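Local coordinates for protein Phenylalanine/tyrosine ammonia-lyase (Rhodosporidium toruloides, PDB 1Y2M) that catalyses the non-oxidative deamination of L-phenylalanine and L-tyrosine to trans-cinnamate and p-coumarate, working as a homotetramer of the PAL/histidase family, at residues G338-A342 against R538-F542; L532-D536 against Y666-R670; Q294-A298 against N331-L336. All coordinates share one frame; numbering follows the deposited sequence.

Interaction 1: residues G338-A342 against R538-F542; sequences GSRFA and RAIEF
Phe341 reaches out of a loop and lays its ring against Phe542 and the aliphatic part of Arg538 on helix 506-560. These three side chains carry most of the contact, and no hydrogen bond crosses it. The two rings meet obliquely, with centroids 5.3 Å apart and planes at 43°, so the pair is neither a stack nor an edge-to-face pair. The closest approach is Phe341 CD1 to Phe542 CE2, at 3.5 Å. One position round the ring, Phe341 CE1 lies 3.7 Å from Arg538 CG. The far corner, Phe341 CZ, meets the methyl Ala539 CB at 4.1 Å. The edge of the Phe542 ring also faces the loop backbone, with CE2 3.7 Å from Arg340 O.

Arg538 offers only its carbon chain here. Its CG stands anti to the backbone N (chi1 -166°), and bends at chi2 and chi3 carry the guanidinium away from Phe341. There Arg538 NH1 forms a salt bridge with Glu541 OE1 at 2.9 Å, and the guanidinium donates to the carbonyls of Ala303, Arg450 and Asn449. The loop is shaped by Ser339 OG, which makes an ST turn with Phe341 N and an ST motif with Ala342 N. Replacing Phe341 by alanine would remove the ring, and is likely to cost Phe542 an aromatic neighbour, leave the Arg538 methylenes without this apolar partner and open a gap between loop and helix.

Tyr657 extends the aromatic group, touching Phe341 and meeting Phe542 edge to face. Helix 273-303 packs on Phe341 through Glu302, and helix 619-646 touches Ile540. The contact thus fastens the loop between helices 323-336 and 345-348 to the long helix 506-560.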
ATOM      1  N   GLY B 338       1.351  25.976 -34.582  1.00 11.86           N
ATOM      2  CA  GLY B 338       1.523  25.595 -35.973  1.00 12.24           C
ATOM      3  C   GLY B 338       0.830  24.310 -36.377  1.00 10.86           C
ATOM      4  O   GLY B 338       0.830  23.962 -37.576  1.00 13.08           O
ATOM      5  N   SER B 339       0.259  23.581 -35.415  1.00 11.11           N
ATOM      6  CA  SER B 339      -0.540  22.397 -35.734  1.00  7.97           C
ATOM      7  C   SER B 339      -1.760  22.772 -36.577  1.00  9.59           C
ATOM      8  O   SER B 339      -2.422  23.752 -36.308  1.00 10.06           O
ATOM      9  CB  SER B 339      -1.028  21.678 -34.471  1.00 11.29           C
ATOM     10  OG  SER B 339      -1.716  20.470 -34.821  1.00 10.75           O
ATOM     11  N   ARG B 340      -2.037  21.990 -37.614  1.00 10.23           N
ATOM     12  CA  ARG B 340      -3.283  22.118 -38.348  1.00 11.71           C
ATOM     13  C   ARG B 340      -4.240  21.009 -37.964  1.00 10.57           C
ATOM     14  O   ARG B 340      -5.318  20.919 -38.527  1.00 10.96           O
ATOM     15  CB  ARG B 340      -3.015  22.113 -39.860  1.00 10.40           C
ATOM     16  CG  ARG B 340      -2.211  23.326 -40.330  1.00 16.76           C
ATOM     17  CD  ARG B 340      -1.840  23.264 -41.810  1.00 23.71           C
ATOM     18  NE  ARG B 340      -3.016  23.140 -42.668  1.00 33.36           N
ATOM     19  CZ  ARG B 340      -3.056  22.513 -43.847  1.00 36.68           C
ATOM     20  NH1 ARG B 340      -1.972  21.921 -44.378  1.00 29.97           N
ATOM     21  NH2 ARG B 340      -4.209  22.477 -44.504  1.00 37.74           N
ATOM     22  N   PHE B 341      -3.893  20.208 -36.965  1.00  9.04           N
ATOM     23  CA  PHE B 341      -4.812  19.210 -36.395  1.00  7.63           C
ATOM     24  C   PHE B 341      -5.534  19.796 -35.142  1.00  9.64           C
ATOM     25  O   PHE B 341      -6.757  19.772 -35.021  1.00 11.04           O
ATOM     26  CB  PHE B 341      -4.073  17.969 -35.923  1.00  8.13           C
ATOM     27  CG  PHE B 341      -3.614  17.001 -37.004  1.00  8.13           C
ATOM     28  CD1 PHE B 341      -4.506  16.414 -37.901  1.00 10.90           C
ATOM     29  CD2 PHE B 341      -2.286  16.605 -37.049  1.00 13.68           C
ATOM     30  CE1 PHE B 341      -4.088  15.474 -38.819  1.00 15.87           C
ATOM     31  CE2 PHE B 341      -1.858  15.664 -38.005  1.00 15.60           C
ATOM     32  CZ  PHE B 341      -2.765  15.090 -38.859  1.00 11.74           C
ATOM     33  N   ALA B 342      -4.749  20.324 -34.221  1.00 10.18           N
ATOM     34  CA  ALA B 342      -5.311  20.949 -33.010  1.00 10.85           C
ATOM     35  C   ALA B 342      -6.023  22.233 -33.395  1.00 13.33           C
ATOM     36  O   ALA B 342      -5.576  22.959 -34.306  1.00 13.63           O
ATOM     37  CB  ALA B 342      -4.232  21.260 -32.011  1.00 12.03           C
ATOM     38  N   ARG B 538      -5.981  10.217 -39.108  1.00  7.98           N
ATOM     39  CA  ARG B 538      -6.575  11.542 -39.180  1.00 10.32           C
ATOM     40  C   ARG B 538      -6.176  12.294 -40.444  1.00  9.97           C
ATOM     41  O   ARG B 538      -6.966  13.010 -41.076  1.00  9.51           O
ATOM     42  CB  ARG B 538      -6.229  12.357 -37.948  1.00  9.68           C
ATOM     43  CG  ARG B 538      -7.106  13.609 -37.811  1.00  7.94           C
ATOM     44  CD  ARG B 538      -8.541  13.300 -37.467  1.00  9.61           C
ATOM     45  NE  ARG B 538      -8.735  12.995 -36.045  1.00  8.69           N
ATOM     46  CZ  ARG B 538      -9.888  12.607 -35.500  1.00  7.84           C
ATOM     47  NH1 ARG B 538     -10.937  12.386 -36.297  1.00 12.30           N
ATOM     48  NH2 ARG B 538      -9.983  12.447 -34.212  1.00 10.55           N
ATOM     49  N   ALA B 539      -4.917  12.143 -40.832  1.00  7.35           N
ATOM     50  CA  ALA B 539      -4.439  12.807 -42.056  1.00  7.95           C
ATOM     51  C   ALA B 539      -5.174  12.273 -43.288  1.00  7.83           C
ATOM     52  O   ALA B 539      -5.503  13.088 -44.183  1.00  8.02           O
ATOM     53  CB  ALA B 539      -2.961  12.633 -42.188  1.00  9.34           C
ATOM     54  N   ILE B 540      -5.409  10.949 -43.341  1.00  8.85           N
ATOM     55  CA  ILE B 540      -6.243  10.332 -44.397  1.00 10.50           C
ATOM     56  C   ILE B 540      -7.657  10.940 -44.423  1.00  9.10           C
ATOM     57  O   ILE B 540      -8.183  11.299 -45.486  1.00 10.74           O
ATOM     58  CB  ILE B 540      -6.312   8.784 -44.222  1.00 11.56           C
ATOM     59  CG1 ILE B 540      -4.979   8.196 -44.603  1.00 14.67           C
ATOM     60  CG2 ILE B 540      -7.403   8.177 -45.058  1.00 13.64           C
ATOM     61  CD1 ILE B 540      -4.787   6.719 -44.132  1.00 15.48           C
ATOM     62  N   GLU B 541      -8.240  11.100 -43.247  1.00  9.60           N
ATOM     63  CA  GLU B 541      -9.541  11.750 -43.130  1.00 10.81           C
ATOM     64  C   GLU B 541      -9.498  13.155 -43.712  1.00  8.33           C
ATOM     65  O   GLU B 541     -10.369  13.542 -44.485  1.00 10.11           O
ATOM     66  CB  GLU B 541      -9.982  11.814 -41.687  1.00 12.55           C
ATOM     67  CG  GLU B 541     -11.242  12.601 -41.445  1.00 14.00           C
ATOM     68  CD  GLU B 541     -11.579  12.743 -39.959  1.00 16.76           C
ATOM     69  OE1 GLU B 541     -11.111  11.937 -39.128  1.00 13.91           O
ATOM     70  OE2 GLU B 541     -12.293  13.699 -39.610  1.00 24.56           O
ATOM     71  N   PHE B 542      -8.466  13.906 -43.364  1.00  9.81           N
ATOM     72  CA  PHE B 542      -8.314  15.263 -43.904  1.00  9.62           C
ATOM     73  C   PHE B 542      -8.131  15.292 -45.415  1.00 11.18           C
ATOM     74  O   PHE B 542      -8.748  16.123 -46.100  1.00 10.56           O
ATOM     75  CB  PHE B 542      -7.143  15.962 -43.241  1.00  9.73           C
ATOM     76  CG  PHE B 542      -7.450  16.516 -41.865  1.00 11.82           C
ATOM     77  CD1 PHE B 542      -8.584  16.152 -41.155  1.00 10.30           C
ATOM     78  CD2 PHE B 542      -6.574  17.420 -41.289  1.00 14.99           C
ATOM     79  CE1 PHE B 542      -8.839  16.665 -39.861  1.00 15.34           C
ATOM     80  CE2 PHE B 542      -6.814  17.938 -40.024  1.00 16.01           C
ATOM     81  CZ  PHE B 542      -7.941  17.562 -39.315  1.00 15.41           C
TER

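Interaction 2: residues L532-D536 against Y666-R670; sequences LQAID and YAFVR
A buried salt bridge and an apolar patch join two steeply crossed helices, 506-560 and 662-672, where Asp536 meets Arg670 and Tyr666. The local axes pass 11.8 Å apart at -109°. Arg670 grips Asp536 side-on and gives two nitrogens to one oxygen. Arg670 NE bonds to Asp536 OD2 at 3.0 Å, on the syn lone pair. Arg670 NH2 bonds to the same Asp536 OD2 at 2.8 Å, from above the carboxylate plane. Tyr666 OH bonds to the other oxygen, Asp536 OD1, at the edge of the ring; it is modelled very short at 2.4 Å, a doubtful length. Carboxylate and ring are almost perpendicular. Ser652 OG bonds to both Tyr666 OH and Asp536 OD1, while Arg670 NH1 donates to Val675 O. Asp536 and Arg670 are both buried, and the pairing probably offsets their charges.

With chi1 at 179°, the Tyr666 ring extends away from its backbone N and across to helix 506-560. Arg670 CG covers one face of that ring. Leu532 packs against Tyr666, Val669 and Arg670. Its CD2 lies 3.7 Å from Tyr666 CD1, its CB sits over a face of the Arg670 guanidinium, and Leu532 CD1 presses tightly on Val669 CG1 at 3.4 Å. This is helix-to-helix packing in a mainly helical lyase of the PAL/histidase family, with a buried Asp-Arg ion pair set into an apolar interface.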
ATOM      1  N   LEU B 532       0.762   7.800 -33.282  1.00  7.59           N
ATOM      2  CA  LEU B 532       1.270   8.010 -34.644  1.00  7.96           C
ATOM      3  C   LEU B 532       0.326   7.363 -35.669  1.00  6.90           C
ATOM      4  O   LEU B 532       0.065   7.956 -36.716  1.00 10.60           O
ATOM      5  CB  LEU B 532       2.674   7.418 -34.798  1.00  8.02           C
ATOM      6  CG  LEU B 532       3.686   8.057 -33.876  1.00  8.13           C
ATOM      7  CD1 LEU B 532       4.961   7.272 -33.915  1.00 16.01           C
ATOM      8  CD2 LEU B 532       3.917   9.567 -34.182  1.00 13.67           C
ATOM      9  N   GLN B 533      -0.183   6.175 -35.341  1.00  9.74           N
ATOM     10  CA  GLN B 533      -1.221   5.562 -36.191  1.00 10.50           C
ATOM     11  C   GLN B 533      -2.422   6.454 -36.289  1.00  9.50           C
ATOM     12  O   GLN B 533      -2.933   6.693 -37.402  1.00 10.05           O
ATOM     13  CB  GLN B 533      -1.651   4.212 -35.677  1.00 10.58           C
ATOM     14  CG  GLN B 533      -2.730   3.559 -36.563  1.00 11.00           C
ATOM     15  CD  GLN B 533      -2.212   2.757 -37.757  1.00 10.39           C
ATOM     16  OE1 GLN B 533      -1.027   2.781 -38.126  1.00 11.53           O
ATOM     17  NE2 GLN B 533      -3.153   2.051 -38.409  1.00  8.59           N
ATOM     18  N   ALA B 534      -2.882   6.973 -35.149  1.00  8.05           N
ATOM     19  CA  ALA B 534      -4.053   7.859 -35.147  1.00  7.54           C
ATOM     20  C   ALA B 534      -3.805   9.104 -35.998  1.00  8.15           C
ATOM     21  O   ALA B 534      -4.662   9.547 -36.761  1.00  8.19           O
ATOM     22  CB  ALA B 534      -4.391   8.254 -33.717  1.00  9.38           C
ATOM     23  N   ILE B 535      -2.593   9.665 -35.885  1.00  8.92           N
ATOM     24  CA  ILE B 535      -2.206  10.861 -36.675  1.00 10.14           C
ATOM     25  C   ILE B 535      -2.298  10.575 -38.191  1.00  8.22           C
ATOM     26  O   ILE B 535      -2.801  11.345 -38.958  1.00  9.71           O
ATOM     27  CB  ILE B 535      -0.806  11.340 -36.290  1.00  8.41           C
ATOM     28  CG1 ILE B 535      -0.921  12.115 -34.974  1.00  7.73           C
ATOM     29  CG2 ILE B 535      -0.202  12.179 -37.333  1.00 11.35           C
ATOM     30  CD1 ILE B 535       0.380  12.350 -34.238  1.00 12.16           C
ATOM     31  N   ASP B 536      -1.762   9.432 -38.609  1.00  7.87           N
ATOM     32  CA  ASP B 536      -1.840   9.056 -40.007  1.00  8.23           C
ATOM     33  C   ASP B 536      -3.295   8.838 -40.455  1.00  8.37           C
ATOM     34  O   ASP B 536      -3.660   9.211 -41.556  1.00 10.45           O
ATOM     35  CB  ASP B 536      -0.994   7.805 -40.177  1.00  8.39           C
ATOM     36  CG  ASP B 536       0.470   8.110 -40.274  1.00 12.35           C
ATOM     37  OD1 ASP B 536       0.859   9.245 -40.697  1.00 11.44           O
ATOM     38  OD2 ASP B 536       1.294   7.186 -39.991  1.00 11.13           O
ATOM     39  N   TYR B 666       7.479  12.462 -34.758  1.00  9.96           N
ATOM     40  CA  TYR B 666       6.876  11.620 -35.792  1.00 10.25           C
ATOM     41  C   TYR B 666       7.947  11.041 -36.737  1.00 10.96           C
ATOM     42  O   TYR B 666       8.029   9.841 -36.959  1.00  9.29           O
ATOM     43  CB  TYR B 666       5.876  12.441 -36.604  1.00 10.88           C
ATOM     44  CG  TYR B 666       5.184  11.720 -37.744  1.00  9.41           C
ATOM     45  CD1 TYR B 666       3.937  11.136 -37.563  1.00  7.79           C
ATOM     46  CD2 TYR B 666       5.749  11.658 -39.003  1.00 12.28           C
ATOM     47  CE1 TYR B 666       3.273  10.467 -38.598  1.00  7.45           C
ATOM     48  CE2 TYR B 666       5.102  10.986 -40.053  1.00 12.07           C
ATOM     49  CZ  TYR B 666       3.870  10.413 -39.849  1.00 11.50           C
ATOM     50  OH  TYR B 666       3.198   9.763 -40.857  1.00 12.28           O
ATOM     51  N   ALA B 667       8.774  11.931 -37.284  1.00  9.15           N
ATOM     52  CA  ALA B 667       9.874  11.538 -38.171  1.00 10.32           C
ATOM     53  C   ALA B 667      10.846  10.614 -37.467  1.00 10.81           C
ATOM     54  O   ALA B 667      11.310   9.655 -38.043  1.00 11.74           O
ATOM     55  CB  ALA B 667      10.602  12.770 -38.720  1.00 11.04           C
ATOM     56  N   PHE B 668      11.134  10.882 -36.196  1.00 10.15           N
ATOM     57  CA  PHE B 668      12.069  10.012 -35.474  1.00  9.97           C
ATOM     58  C   PHE B 668      11.596   8.582 -35.447  1.00 11.08           C
ATOM     59  O   PHE B 668      12.347   7.650 -35.712  1.00  9.28           O
ATOM     60  CB  PHE B 668      12.239  10.510 -34.042  1.00 10.39           C
ATOM     61  CG  PHE B 668      13.111   9.636 -33.192  1.00  9.05           C
ATOM     62  CD1 PHE B 668      14.481   9.512 -33.473  1.00 13.72           C
ATOM     63  CD2 PHE B 668      12.570   8.936 -32.100  1.00 10.84           C
ATOM     64  CE1 PHE B 668      15.309   8.694 -32.682  1.00 13.15           C
ATOM     65  CE2 PHE B 668      13.383   8.140 -31.322  1.00 12.74           C
ATOM     66  CZ  PHE B 668      14.760   8.026 -31.599  1.00 12.78           C
ATOM     67  N   VAL B 669      10.318   8.387 -35.126  1.00  8.08           N
ATOM     68  CA  VAL B 669       9.802   7.030 -34.975  1.00  7.81           C
ATOM     69  C   VAL B 669       9.583   6.378 -36.353  1.00  8.15           C
ATOM     70  O   VAL B 669       9.980   5.220 -36.594  1.00  9.21           O
ATOM     71  CB  VAL B 669       8.518   7.016 -34.151  1.00  9.58           C
ATOM     72  CG1 VAL B 669       7.971   5.620 -34.122  1.00 11.04           C
ATOM     73  CG2 VAL B 669       8.811   7.447 -32.756  1.00 10.09           C
ATOM     74  N   ARG B 670       8.963   7.095 -37.273  1.00  7.80           N
ATOM     75  CA  ARG B 670       8.597   6.552 -38.548  1.00  9.03           C
ATOM     76  C   ARG B 670       9.830   6.283 -39.427  1.00 11.36           C
ATOM     77  O   ARG B 670       9.879   5.286 -40.162  1.00 12.70           O
ATOM     78  CB  ARG B 670       7.612   7.522 -39.241  1.00  8.12           C
ATOM     79  CG  ARG B 670       6.174   7.464 -38.724  1.00  9.36           C
ATOM     80  CD  ARG B 670       5.389   6.382 -39.463  1.00 10.20           C
ATOM     81  NE  ARG B 670       3.981   6.354 -39.044  1.00  9.86           N
ATOM     82  CZ  ARG B 670       3.514   5.673 -38.027  1.00  9.20           C
ATOM     83  NH1 ARG B 670       4.314   4.958 -37.256  1.00  9.61           N
ATOM     84  NH2 ARG B 670       2.216   5.684 -37.778  1.00  8.15           N
TER

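Interaction 3: residues Q294-A298 against N331-L336; sequences QSLTA and NIRKLL
The side-chain amides of Gln294 and Asn331 meet nearly coplanar, their planes 19° apart, with Gln294 OE1 lying in the plane of the Asn331 amide. Asn331 ND2 donates to Gln294 OE1 at 2.8 Å, with an N-H...O angle of 162°. On the acceptor side the donor is tilted somewhat from the carbonyl plane and approaches at a bent C=O...N angle. Gln294 is extended beyond CG, and this carries OE1 across to the neighbouring helix. Gln294 OE1 also lies 3.2 Å from Asn331 CB.

Beyond this bond the interface is mostly apolar. Ala298, the residue most covered here, turns its methyl into helix 323-336, with Ala298 CB 3.8 Å from Leu335 CB. Leu335 CD1 lies by the preceding turn, 3.7 Å from Ser295 CA. Ile332 turns toward Thr297: its CD1 touches Thr297 CG2 at 3.8 Å, the two side chains crossing at about a right angle. Leu336 closes the end of the contact, with CD2 3.4 Å from Ala298 O. The small alanine is consistent with the close approach of the backbones, 5.7 Å between the CA atoms of Ala298 and Ile332. The local axes approach to 9.1 Å at -47°.

Around the pair, Leu711 and Met714 of helix 708-714 touch Ser295, and Ser368 of helix 368-391 touches Thr297 and Ile332. Thr297 OG1 bonds to Ser293 O and Gln439 NE2. The chemistry is that of a buried helix pair: aliphatic side chains supply most of the packing, and the one amide bond satisfies Gln294 OE1 and one N-H of Asn331, and is likely to favour the near-coplanar setting.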
ATOM      1  N   GLN B 294       4.496  14.870 -21.822  1.00  8.57           N
ATOM      2  CA  GLN B 294       4.032  16.172 -22.321  1.00  9.82           C
ATOM      3  C   GLN B 294       3.927  16.164 -23.854  1.00  8.87           C
ATOM      4  O   GLN B 294       2.963  16.653 -24.455  1.00  8.89           O
ATOM      5  CB  GLN B 294       4.971  17.262 -21.861  1.00  8.84           C
ATOM      6  CG  GLN B 294       4.780  17.474 -20.378  1.00  7.77           C
ATOM      7  CD  GLN B 294       5.711  18.507 -19.776  1.00  9.86           C
ATOM      8  OE1 GLN B 294       5.796  19.616 -20.291  1.00 11.30           O
ATOM      9  NE2 GLN B 294       6.384  18.163 -18.704  1.00 12.42           N
ATOM     10  N   SER B 295       4.943  15.600 -24.477  1.00  8.30           N
ATOM     11  CA  SER B 295       4.954  15.445 -25.921  1.00 10.40           C
ATOM     12  C   SER B 295       3.783  14.598 -26.431  1.00  7.78           C
ATOM     13  O   SER B 295       3.110  14.930 -27.407  1.00  9.43           O
ATOM     14  CB  SER B 295       6.309  14.894 -26.406  1.00 13.68           C
ATOM     15  OG  SER B 295       7.371  15.816 -26.102  1.00 12.70           O
ATOM     16  N   LEU B 296       3.514  13.495 -25.742  1.00  8.20           N
ATOM     17  CA  LEU B 296       2.410  12.624 -26.072  1.00  7.90           C
ATOM     18  C   LEU B 296       1.073  13.297 -25.837  1.00  9.44           C
ATOM     19  O   LEU B 296       0.154  13.109 -26.622  1.00  9.71           O
ATOM     20  CB  LEU B 296       2.504  11.356 -25.231  1.00 11.55           C
ATOM     21  CG  LEU B 296       3.574  10.389 -25.695  1.00  9.94           C
ATOM     22  CD1 LEU B 296       3.762   9.310 -24.689  1.00 10.90           C
ATOM     23  CD2 LEU B 296       3.156   9.774 -27.001  1.00 11.21           C
ATOM     24  N   THR B 297       0.966  14.117 -24.805  1.00  7.05           N
ATOM     25  CA  THR B 297      -0.209  14.946 -24.591  1.00  8.12           C
ATOM     26  C   THR B 297      -0.503  15.824 -25.832  1.00  9.15           C
ATOM     27  O   THR B 297      -1.629  15.848 -26.340  1.00  9.28           O
ATOM     28  CB  THR B 297      -0.076  15.825 -23.311  1.00  9.42           C
ATOM     29  OG1 THR B 297       0.029  14.986 -22.162  1.00  9.40           O
ATOM     30  CG2 THR B 297      -1.322  16.689 -23.152  1.00  7.64           C
ATOM     31  N   ALA B 298       0.526  16.516 -26.303  1.00  8.60           N
ATOM     32  CA  ALA B 298       0.404  17.406 -27.475  1.00  6.48           C
ATOM     33  C   ALA B 298      -0.038  16.563 -28.694  1.00  8.07           C
ATOM     34  O   ALA B 298      -1.009  16.915 -29.417  1.00  9.52           O
ATOM     35  CB  ALA B 298       1.694  18.110 -27.751  1.00  8.35           C
ATOM     36  N   ASN B 331       5.112  24.250 -22.265  1.00  8.22           N
ATOM     37  CA  ASN B 331       5.732  23.217 -23.123  1.00  8.75           C
ATOM     38  C   ASN B 331       4.724  22.694 -24.129  1.00  6.85           C
ATOM     39  O   ASN B 331       5.007  22.653 -25.318  1.00 10.15           O
ATOM     40  CB  ASN B 331       6.258  22.042 -22.293  1.00  9.09           C
ATOM     41  CG  ASN B 331       7.504  22.379 -21.479  1.00 10.60           C
ATOM     42  OD1 ASN B 331       8.224  23.319 -21.792  1.00 11.76           O
ATOM     43  ND2 ASN B 331       7.800  21.515 -20.457  1.00 10.27           N
ATOM     44  N   ILE B 332       3.525  22.361 -23.664  1.00  8.80           N
ATOM     45  CA  ILE B 332       2.515  21.812 -24.560  1.00  8.66           C
ATOM     46  C   ILE B 332       2.025  22.900 -25.536  1.00  8.46           C
ATOM     47  O   ILE B 332       1.826  22.635 -26.727  1.00  8.28           O
ATOM     48  CB  ILE B 332       1.359  21.154 -23.787  1.00 10.09           C
ATOM     49  CG1 ILE B 332       1.896  19.985 -22.958  1.00  8.77           C
ATOM     50  CG2 ILE B 332       0.257  20.716 -24.716  1.00  8.11           C
ATOM     51  CD1 ILE B 332       0.897  19.516 -21.943  1.00 10.22           C
ATOM     52  N   ARG B 333       1.848  24.131 -25.062  1.00  7.25           N
ATOM     53  CA  ARG B 333       1.517  25.234 -25.935  1.00  7.77           C
ATOM     54  C   ARG B 333       2.551  25.378 -27.088  1.00  9.46           C
ATOM     55  O   ARG B 333       2.180  25.496 -28.253  1.00  9.50           O
ATOM     56  CB  ARG B 333       1.447  26.547 -25.099  1.00  7.20           C
ATOM     57  CG  ARG B 333       1.029  27.789 -25.907  1.00 10.06           C
ATOM     58  CD  ARG B 333       0.673  28.978 -25.026  1.00 10.53           C
ATOM     59  NE  ARG B 333       1.821  29.479 -24.238  1.00  9.45           N
ATOM     60  CZ  ARG B 333       1.992  29.322 -22.914  1.00  9.05           C
ATOM     61  NH1 ARG B 333       1.125  28.620 -22.144  1.00  9.64           N
ATOM     62  NH2 ARG B 333       3.060  29.853 -22.334  1.00  9.52           N
ATOM     63  N   LYS B 334       3.821  25.328 -26.725  1.00  9.71           N
ATOM     64  CA  LYS B 334       4.926  25.431 -27.691  1.00  9.69           C
ATOM     65  C   LYS B 334       4.820  24.329 -28.734  1.00  9.37           C
ATOM     66  O   LYS B 334       4.882  24.588 -29.933  1.00  9.10           O
ATOM     67  CB  LYS B 334       6.265  25.379 -26.970  1.00 11.89           C
ATOM     68  CG  LYS B 334       7.446  25.287 -27.941  1.00 20.12           C
ATOM     69  CD  LYS B 334       8.573  26.256 -27.631  1.00 36.36           C
ATOM     70  CE  LYS B 334       9.236  25.996 -26.335  1.00 35.47           C
ATOM     71  NZ  LYS B 334      10.465  26.854 -26.211  1.00 40.22           N
ATOM     72  N   LEU B 335       4.607  23.106 -28.271  1.00  8.70           N
ATOM     73  CA  LEU B 335       4.508  21.964 -29.176  1.00  8.57           C
ATOM     74  C   LEU B 335       3.330  22.076 -30.124  1.00 10.34           C
ATOM     75  O   LEU B 335       3.443  21.597 -31.246  1.00 13.32           O
ATOM     76  CB  LEU B 335       4.406  20.667 -28.401  1.00  9.65           C
ATOM     77  CG  LEU B 335       5.627  20.284 -27.549  1.00 12.29           C
ATOM     78  CD1 LEU B 335       5.294  19.060 -26.782  1.00 14.24           C
ATOM     79  CD2 LEU B 335       6.881  20.059 -28.428  1.00 11.05           C
ATOM     80  N   LEU B 336       2.193  22.636 -29.678  1.00  8.68           N
ATOM     81  CA  LEU B 336       0.999  22.729 -30.533  1.00  9.42           C
ATOM     82  C   LEU B 336       0.985  23.900 -31.514  1.00 10.45           C
ATOM     83  O   LEU B 336       0.152  23.926 -32.432  1.00 10.55           O
ATOM     84  CB  LEU B 336      -0.302  22.748 -29.689  1.00  7.94           C
ATOM     85  CG  LEU B 336      -0.529  21.420 -28.935  1.00  7.40           C
ATOM     86  CD1 LEU B 336      -1.675  21.534 -27.929  1.00  9.00           C
ATOM     87  CD2 LEU B 336      -0.765  20.298 -29.944  1.00 10.00           C
TER

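Along the chain interaction 3 closes before interaction 1 opens, and the segments of interactions 1 and 2 alternate. Interactions 1 and 2 share helix 506-560; their centres are 12 Å apart, and Phe341 CZ touches Ile535 O at 3.7 Å. Interaction 3 lies about 15 Å from each, between centres. It meets interaction 1 where Leu336 CD2 packs on Ala342 CB, but stays about 7 Å from interaction 2 at the nearest atoms. Helix 273-303, used by interaction 3, also packs on segments of the other two. Together they tie helices 273-303, 323-336 and 662-672 and a loop into a helical body that includes helix 506-560.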